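Local coordinates for DNA mismatch repair protein MutL (Aquifex aeolicus, PDB 6LZI) that binds ADP and magnesium in a Bergerat-type ATPase domain and probably couples ATP binding and hydrolysis to DNA mismatch repair, at residues V12-S15 and P16-V20; L23-N26 and S27-K31; S195-E198 and R199-V203. All coordinates share one frame; numbering follows the deposited sequence.

Contact 1. Residues V12-S15 and P16-V20; sequences VIES and PVDVV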
loop_
_atom_site.group_PDB
_atom_site.type_symbol
_atom_site.label_atom_id
_atom_site.label_comp_id
_atom_site.label_asym_id
_atom_site.label_seq_id
_atom_site.Cartn_x
_atom_site.Cartn_y
_atom_site.Cartn_z
ATOM N N VAL A 12 -14.307 -6.478 -4.962
ATOM C CA VAL A 12 -13.147 -6.230 -4.085
ATOM C C VAL A 12 -11.877 -6.693 -4.745
ATOM O O VAL A 12 -10.804 -6.074 -4.563
ATOM C CB VAL A 12 -13.281 -6.929 -2.689
ATOM C CG1 VAL A 12 -12.000 -6.795 -1.849
ATOM C CG2 VAL A 12 -14.474 -6.373 -1.893
ATOM N N ILE A 13 -11.932 -7.815 -5.465
ATOM C CA ILE A 13 -10.702 -8.350 -6.045
ATOM C C ILE A 13 -10.889 -8.502 -7.552
ATOM O O ILE A 13 -11.425 -9.515 -8.023
ATOM C CB ILE A 13 -10.297 -9.689 -5.430
ATOM C CG1 ILE A 13 -10.191 -9.589 -3.904
ATOM C CG2 ILE A 13 -8.879 -10.068 -5.954
ATOM C CD1 ILE A 13 -9.149 -8.636 -3.389
ATOM N N GLU A 14 -10.324 -7.565 -8.304
ATOM C CA GLU A 14 -10.379 -7.588 -9.765
ATOM C C GLU A 14 -9.020 -7.823 -10.387
ATOM O O GLU A 14 -8.952 -8.196 -11.557
ATOM C CB GLU A 14 -10.943 -6.259 -10.274
ATOM C CG GLU A 14 -12.270 -6.035 -9.602
ATOM C CD GLU A 14 -13.000 -4.836 -10.146
ATOM O OE1 GLU A 14 -12.459 -3.722 -10.074
ATOM O OE2 GLU A 14 -14.117 -5.063 -10.662
ATOM N N SER A 15 -7.948 -7.547 -9.662
ATOM C CA SER A 15 -6.616 -7.584 -10.254
ATOM C C SER A 15 -5.598 -7.665 -9.136
ATOM O O SER A 15 -5.926 -7.482 -7.958
ATOM C CB SER A 15 -6.345 -6.364 -11.171
ATOM O OG SER A 15 -6.126 -5.144 -10.495
ATOM N N PRO A 16 -4.351 -7.929 -9.468
ATOM C CA PRO A 16 -3.305 -8.011 -8.425
ATOM C C PRO A 16 -3.208 -6.792 -7.524
ATOM O O PRO A 16 -2.979 -6.982 -6.340
ATOM C CB PRO A 16 -1.999 -8.215 -9.220
ATOM C CG PRO A 16 -2.538 -9.007 -10.504
ATOM C CD PRO A 16 -3.882 -8.330 -10.826
ATOM N N VAL A 17 -3.384 -5.562 -8.018
ATOM C CA VAL A 17 -3.245 -4.420 -7.118
ATOM C C VAL A 17 -4.264 -4.497 -5.988
ATOM O O VAL A 17 -3.985 -4.071 -4.850
ATOM C CB VAL A 17 -3.352 -3.111 -7.931
ATOM C CG1 VAL A 17 -4.763 -2.822 -8.313
ATOM C CG2 VAL A 17 -2.725 -1.903 -7.115
ATOM N N ASP A 18 -5.428 -5.066 -6.250
ATOM C CA ASP A 18 -6.455 -5.101 -5.209
ATOM C C ASP A 18 -6.030 -6.036 -4.093
ATOM O O ASP A 18 -6.363 -5.826 -2.920
ATOM C CB ASP A 18 -7.790 -5.583 -5.756
ATOM C CG ASP A 18 -8.357 -4.661 -6.801
ATOM O OD1 ASP A 18 -8.244 -3.414 -6.649
ATOM O OD2 ASP A 18 -8.890 -5.177 -7.819
ATOM N N VAL A 19 -5.380 -7.138 -4.481
ATOM C CA VAL A 19 -4.804 -8.052 -3.520
ATOM C C VAL A 19 -3.739 -7.359 -2.667
ATOM O O VAL A 19 -3.725 -7.495 -1.430
ATOM C CB VAL A 19 -4.219 -9.264 -4.223
ATOM C CG1 VAL A 19 -3.563 -10.159 -3.133
ATOM C CG2 VAL A 19 -5.299 -10.006 -4.969
ATOM N N VAL A 20 -2.790 -6.678 -3.312
ATOM C CA VAL A 20 -1.721 -6.011 -2.574
ATOM C C VAL A 20 -2.324 -5.030 -1.596
ATOM O O VAL A 20 -1.925 -4.957 -0.448
ATOM C CB VAL A 20 -0.817 -5.263 -3.551
ATOM C CG1 VAL A 20 0.286 -4.473 -2.836
ATOM C CG2 VAL A 20 -0.171 -6.265 -4.495
#

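Contact 2. Residues L23-N26 and S27-K31; sequences LVEN and SLDAK. With MG (magnesium ion), chain B; ADP (adenosine-5'-diphosphate), chain H.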
loop_
_atom_site.group_PDB
_atom_site.type_symbol
_atom_site.label_atom_id
_atom_site.label_comp_id
_atom_site.label_asym_id
_atom_site.label_seq_id
_atom_site.Cartn_x
_atom_site.Cartn_y
_atom_site.Cartn_z
ATOM N N LEU A 23 -3.739 -6.842 1.388
ATOM C CA LEU A 23 -2.718 -7.400 2.285
ATOM C C LEU A 23 -1.961 -6.302 3.040
ATOM O O LEU A 23 -1.722 -6.429 4.239
ATOM C CB LEU A 23 -1.737 -8.308 1.510
ATOM C CG LEU A 23 -2.559 -9.473 0.934
ATOM C CD1 LEU A 23 -1.541 -10.330 0.055
ATOM C CD2 LEU A 23 -3.328 -10.345 1.865
ATOM N N VAL A 24 -1.556 -5.220 2.354
ATOM C CA VAL A 24 -0.750 -4.216 3.039
ATOM C C VAL A 24 -1.626 -3.508 4.059
ATOM O O VAL A 24 -1.182 -3.163 5.150
ATOM C CB VAL A 24 -0.195 -3.241 1.984
ATOM C CG1 VAL A 24 0.359 -2.013 2.619
ATOM C CG2 VAL A 24 0.880 -3.978 1.059
ATOM N N GLU A 25 -2.904 -3.333 3.738
ATOM C CA GLU A 25 -3.800 -2.775 4.757
ATOM C C GLU A 25 -3.792 -3.636 6.017
ATOM O O GLU A 25 -3.726 -3.087 7.133
ATOM C CB GLU A 25 -5.229 -2.608 4.198
ATOM C CG GLU A 25 -6.250 -2.139 5.241
ATOM C CD GLU A 25 -7.620 -1.869 4.622
ATOM O OE1 GLU A 25 -8.668 -2.488 5.009
ATOM O OE2 GLU A 25 -7.655 -0.976 3.764
ATOM N N ASN A 26 -3.775 -4.981 5.854
ATOM C CA ASN A 26 -3.800 -5.886 6.989
ATOM C C ASN A 26 -2.495 -5.790 7.760
ATOM O O ASN A 26 -2.492 -5.791 9.004
ATOM C CB ASN A 26 -4.039 -7.321 6.502
ATOM C CG ASN A 26 -5.489 -7.556 6.164
ATOM O OD1 ASN A 26 -6.331 -6.757 6.570
ATOM N ND2 ASN A 26 -5.807 -8.609 5.479
ATOM N N SER A 27 -1.404 -5.613 7.044
ATOM C CA SER A 27 -0.117 -5.465 7.749
ATOM C C SER A 27 -0.112 -4.236 8.612
ATOM O O SER A 27 0.419 -4.250 9.723
ATOM C CB SER A 27 1.014 -5.339 6.776
ATOM O OG SER A 27 1.036 -6.575 6.022
ATOM N N LEU A 28 -0.558 -3.121 8.025
ATOM C CA LEU A 28 -0.563 -1.854 8.800
ATOM C C LEU A 28 -1.566 -1.909 9.952
ATOM O O LEU A 28 -1.336 -1.309 11.022
ATOM C CB LEU A 28 -0.926 -0.703 7.883
ATOM C CG LEU A 28 0.069 -0.509 6.735
ATOM C CD1 LEU A 28 -0.408 0.557 5.756
ATOM C CD2 LEU A 28 1.421 -0.012 7.319
ATOM N N ASP A 29 -2.729 -2.543 9.722
ATOM C CA ASP A 29 -3.673 -2.794 10.800
ATOM C C ASP A 29 -3.017 -3.548 11.949
ATOM O O ASP A 29 -3.328 -3.301 13.115
ATOM C CB ASP A 29 -4.890 -3.594 10.330
ATOM C CG ASP A 29 -5.856 -2.812 9.419
ATOM O OD1 ASP A 29 -5.781 -1.559 9.287
ATOM O OD2 ASP A 29 -6.673 -3.521 8.799
ATOM N N ALA A 30 -2.089 -4.463 11.635
ATOM C CA ALA A 30 -1.375 -5.239 12.637
ATOM C C ALA A 30 -0.086 -4.566 13.120
ATOM O O ALA A 30 0.747 -5.233 13.749
ATOM C CB ALA A 30 -1.057 -6.624 12.100
ATOM N N LYS A 31 0.023 -3.250 12.913
ATOM C CA LYS A 31 1.085 -2.339 13.353
ATOM C C LYS A 31 2.455 -2.831 12.959
ATOM O O LYS A 31 3.429 -2.764 13.730
ATOM C CB LYS A 31 1.030 -2.010 14.854
ATOM C CG LYS A 31 0.358 -2.956 15.808
ATOM C CD LYS A 31 0.237 -2.283 17.199
ATOM C CE LYS A 31 0.491 -3.227 18.371
ATOM N NZ LYS A 31 1.837 -3.912 18.383
HETATM MG MG MG B . -8.285 -6.556 6.059
HETATM P PB ADP H . -10.478 -7.395 8.049
HETATM O O1B ADP H . -9.062 -6.942 7.933
HETATM O O2B ADP H . -10.864 -7.741 9.511
HETATM O O3B ADP H . -11.446 -6.390 7.464
HETATM P PA ADP H . -9.384 -9.555 6.515
HETATM O O1A ADP H . -10.007 -10.709 5.785
HETATM O O2A ADP H . -8.538 -8.658 5.678
HETATM O O3A ADP H . -10.650 -8.748 7.218
HETATM O "O5'" ADP H . -8.371 -10.097 7.651
HETATM C "C5'" ADP H . -9.090 -10.848 8.631
HETATM C "C4'" ADP H . -8.368 -10.803 9.974
HETATM O "O4'" ADP H . -7.153 -11.500 9.865
HETATM C "C3'" ADP H . -8.000 -9.432 10.504
HETATM O "O3'" ADP H . -9.086 -8.922 11.326
HETATM C "C2'" ADP H . -6.804 -9.734 11.386
HETATM O "O2'" ADP H . -7.399 -10.205 12.640
HETATM C "C1'" ADP H . -6.177 -10.930 10.714
HETATM N N9 ADP H . -5.058 -10.568 9.852
HETATM C C8 ADP H . -5.025 -10.539 8.492
HETATM N N7 ADP H . -3.794 -10.179 8.041
HETATM C C5 ADP H . -3.064 -9.956 9.164
HETATM C C6 ADP H . -1.674 -9.540 9.375
HETATM N N6 ADP H . -0.876 -9.265 8.307
HETATM N N1 ADP H . -1.249 -9.418 10.663
HETATM C C2 ADP H . -2.128 -9.676 11.718
HETATM N N3 ADP H . -3.390 -10.081 11.594
HETATM C C4 ADP H . -3.867 -10.240 10.329
HETATM O O HOH W 1 -8.111 -4.580 6.548
HETATM O O HOH W 2 -7.499 -6.388 3.995
HETATM O O HOH W 3 -10.291 -6.252 5.230
#

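Contact 3. Residues S195-E198 and R199-V203; sequences SLKE and RVEEV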
loop_
_atom_site.group_PDB
_atom_site.type_symbol
_atom_site.label_atom_id
_atom_site.label_comp_id
_atom_site.label_asym_id
_atom_site.label_seq_id
_atom_site.Cartn_x
_atom_site.Cartn_y
_atom_site.Cartn_z
ATOM N N SER A 195 11.060 11.133 8.484
ATOM C CA SER A 195 10.067 12.143 8.699
ATOM C C SER A 195 9.177 12.168 7.469
ATOM O O SER A 195 9.504 11.568 6.434
ATOM C CB SER A 195 10.711 13.504 8.888
ATOM O OG SER A 195 11.195 13.950 7.633
ATOM N N LEU A 196 8.052 12.817 7.597
ATOM C CA LEU A 196 7.140 12.877 6.446
ATOM C C LEU A 196 7.801 13.582 5.266
ATOM O O LEU A 196 7.726 13.102 4.118
ATOM C CB LEU A 196 5.811 13.551 6.803
ATOM C CG LEU A 196 4.745 13.708 5.702
ATOM C CD1 LEU A 196 4.371 12.401 5.093
ATOM C CD2 LEU A 196 3.496 14.455 6.206
ATOM N N LYS A 197 8.423 14.742 5.522
ATOM C CA LYS A 197 9.061 15.479 4.432
ATOM C C LYS A 197 10.173 14.666 3.776
ATOM O O LYS A 197 10.276 14.641 2.544
ATOM C CB LYS A 197 9.596 16.831 4.940
ATOM C CG LYS A 197 10.043 17.709 3.773
ATOM C CD LYS A 197 10.485 19.052 4.286
ATOM C CE LYS A 197 10.429 20.046 3.190
ATOM N NZ LYS A 197 11.795 19.949 2.735
ATOM N N GLU A 198 10.982 13.960 4.575
ATOM C CA GLU A 198 11.991 13.058 4.016
ATOM C C GLU A 198 11.349 11.967 3.172
ATOM O O GLU A 198 11.886 11.598 2.109
ATOM C CB GLU A 198 12.831 12.414 5.111
ATOM C CG GLU A 198 13.775 13.385 5.723
ATOM C CD GLU A 198 14.107 13.056 7.168
ATOM O OE1 GLU A 198 13.652 12.006 7.711
ATOM O OE2 GLU A 198 14.841 13.873 7.770
ATOM N N ARG A 199 10.180 11.463 3.622
ATOM C CA ARG A 199 9.505 10.372 2.925
ATOM C C ARG A 199 8.915 10.858 1.596
ATOM O O ARG A 199 9.054 10.188 0.562
ATOM C CB ARG A 199 8.423 9.796 3.841
ATOM C CG ARG A 199 7.430 8.812 3.187
ATOM C CD ARG A 199 8.162 7.647 2.496
ATOM N NE ARG A 199 8.898 6.848 3.472
ATOM C CZ ARG A 199 8.399 5.865 4.203
ATOM N NH1 ARG A 199 7.118 5.454 4.176
ATOM N NH2 ARG A 199 9.247 5.195 4.969
ATOM N N VAL A 200 8.326 12.050 1.588
ATOM C CA VAL A 200 7.884 12.627 0.325
ATOM C C VAL A 200 9.031 12.738 -0.651
ATOM O O VAL A 200 8.881 12.436 -1.832
ATOM C CB VAL A 200 7.228 13.995 0.576
ATOM C CG1 VAL A 200 6.873 14.631 -0.735
ATOM C CG2 VAL A 200 5.944 13.686 1.307
ATOM N N GLU A 201 10.163 13.231 -0.173
ATOM C CA GLU A 201 11.259 13.541 -1.065
ATOM C C GLU A 201 11.889 12.265 -1.619
ATOM O O GLU A 201 12.276 12.225 -2.796
ATOM C CB GLU A 201 12.219 14.446 -0.332
ATOM C CG GLU A 201 11.561 15.796 -0.162
ATOM C CD GLU A 201 12.375 16.807 0.577
ATOM O OE1 GLU A 201 11.977 17.972 0.541
ATOM O OE2 GLU A 201 13.427 16.456 1.151
ATOM N N GLU A 202 11.996 11.231 -0.777
ATOM C CA GLU A 202 12.494 9.938 -1.255
ATOM C C GLU A 202 11.573 9.383 -2.334
ATOM O O GLU A 202 12.047 8.886 -3.366
ATOM C CB GLU A 202 12.632 8.946 -0.093
ATOM C CG GLU A 202 13.705 9.289 0.924
ATOM C CD GLU A 202 15.100 9.437 0.312
ATOM O OE1 GLU A 202 15.542 8.581 -0.502
ATOM O OE2 GLU A 202 15.732 10.446 0.635
ATOM N N VAL A 203 10.244 9.466 -2.106
ATOM C CA VAL A 203 9.258 8.898 -3.044
ATOM C C VAL A 203 9.345 9.591 -4.393
ATOM O O VAL A 203 9.349 8.941 -5.443
ATOM C CB VAL A 203 7.831 9.003 -2.472
ATOM C CG1 VAL A 203 6.684 8.766 -3.630
ATOM C CG2 VAL A 203 7.615 8.016 -1.334
HETATM O O HOH W 4 14.515 12.329 1.702
#

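Contact 1. Residues V12-S15 and P16-V20
Asp-18 reaches back from the first turn of helix 16-29 and packs against the backbone that leads into it, its CB 3.3 Å from Val-12 O. Its carboxylate does the gripping: Asp-18 OD2 accepts from Glu-14 N at 2.8 Å, with an angle of 154° at hydrogen. The donor meets that oxygen on its anti side, 21° out of the carboxylate plane. Ser-15 N adds a weak, more bent bond to the same oxygen, 3.1 Å from Asp-18 OD2. In return Asp-18 N donates to Ser-15 O at 3.0 Å, from above the carbonyl plane. With Asp-18 CG anti to its own carbonyl carbon (chi1 -63°), the carboxylate is set beside the approaching chain. Ser-15 occupies the N-cap position, but its OG makes a weak hydrogen bond with Lys-162 of helix 156-173, while Val-17 N is hydrogen-bonded to Glu-159 of the same helix. On the apolar flank Ile-13 CG2 touches Val-19 CG2 at 3.7 Å, and both side chains also meet Ile-95 of helix 91-96. Acidic groups thus gather at the amino end of the helix, where the dipole and the backbone N-H groups would tend to stabilise negative charge; this probably offsets the nearness of Glu-14 OE1 to Asp-18 OD2, 4.5 Å apart.

Contact 2. Residues L23-N26 and S27-K31
A chi1 of -78° and a chi2 of -16° swing the amide of Asn-26 out from helix 16-29 toward the diphosphate of ADP, and the two ends of that amide take different work. Asn-26 OD1 binds the magnesium ion at 2.0 Å, whereas Asn-26 ND2 donates to ADP O2A at 2.7 Å, an oxygen that is itself a ligand of the metal. Two such grips should hold the amide against flipping. ADP O1B and three waters complete six-fold coordination. One of these waters, 2.0 Å from the magnesium ion, donates to Glu-25 OE1 at 2.7 Å and to Asp-29 OD2 at 2.9 Å, so it ties together two carboxylates one turn apart whose planes stand 45° from each other. Further along, Ala-30 CB sits close to the adenine, 3.1 Å from ADP N1. Ser-27 turns its OG to Asp-51, which is itself hydrogen-bonded to ADP. On another side of the helix Val-24 and Leu-28 lie side by side, Val-24 CG1 4.1 Å from Leu-28 CD1, near Tyr-170. The helix closes in a Schellman motif with Lys-31 at C-prime. An asparagine on this helix that binds magnesium beside the nucleotide phosphates is a hallmark of the Bergerat ATP-binding fold of the GHKL family.

Contact 3. Residues S195-E198 and R199-V203
Lys-197 and Glu-201, one turn apart on helix 196-204, lean across each other at a slant and join in a salt bridge, Lys-197 NZ to Glu-201 OE1, of 3.0 Å. The ammonium comes to the syn side of OE1 but 34° out of the carboxylate plane. The lysine starts with CG anti to the backbone N (chi1 -170°), runs out extended and bends at its last torsion (chi4 -94°), which turns NZ over to the acid. Both groups have a further partner in Thr-208: its N donates to Glu-201 OE1 and its O accepts from Lys-197 NZ. With Glu-201 cut back to an alanine, the ammonium of Lys-197 is likely to lose its counter-charge and the amide of Thr-208 this acceptor.

The opening of the helix is fastened by a capping box. Glu-198, its CG beside its own backbone N, presents Glu-198 OE1 to Ser-195 N at 2.8 Å, the donor lying above the carboxylate plane, while Ser-195 OG accepts from Glu-198 N at 3.1 Å. Farther on, a water bridges Glu-198 O, at 2.8 Å, to Glu-202 OE2.

Arg-199 heads the other way: bent at chi2 and chi3, it carries its guanidinium to the carbonyl oxygens of Ala-171, Val-177 and Lys-192. Leu-196 and Val-200 lie on the apolar face, where Leu-196 CD1 is 4.3 Å from Val-200 CG2. That face rests on Phe-223 of strand 219-225 and Tyr-264 of strand 260-266, whereas Glu-202 and Val-203 meet Leu-191 of strand 186-191; the helix therefore touches both beta-sheets of the chain.

Overall arrangement
Contacts 1 and 2 show how one helix can serve two purposes: they follow closely on one another along helix 16-29, with centres 15 Å apart. Contact 1 organises its start, where the side chain of Val-12 is about 8 Å from the nearest part of ADP, and contact 2 brings the second half of the helix directly to the magnesium and the nucleotide. Contact 3 lies on the separate helix 196-204 and takes no part in the ADP pocket. Its nearest atoms lie about 8 Å from contact 2, with centres 21 Å apart, and its centre is 27 Å from that of contact 1. Val-177 is a common neighbour of contacts 2 and 3, through Leu-28 and Arg-199.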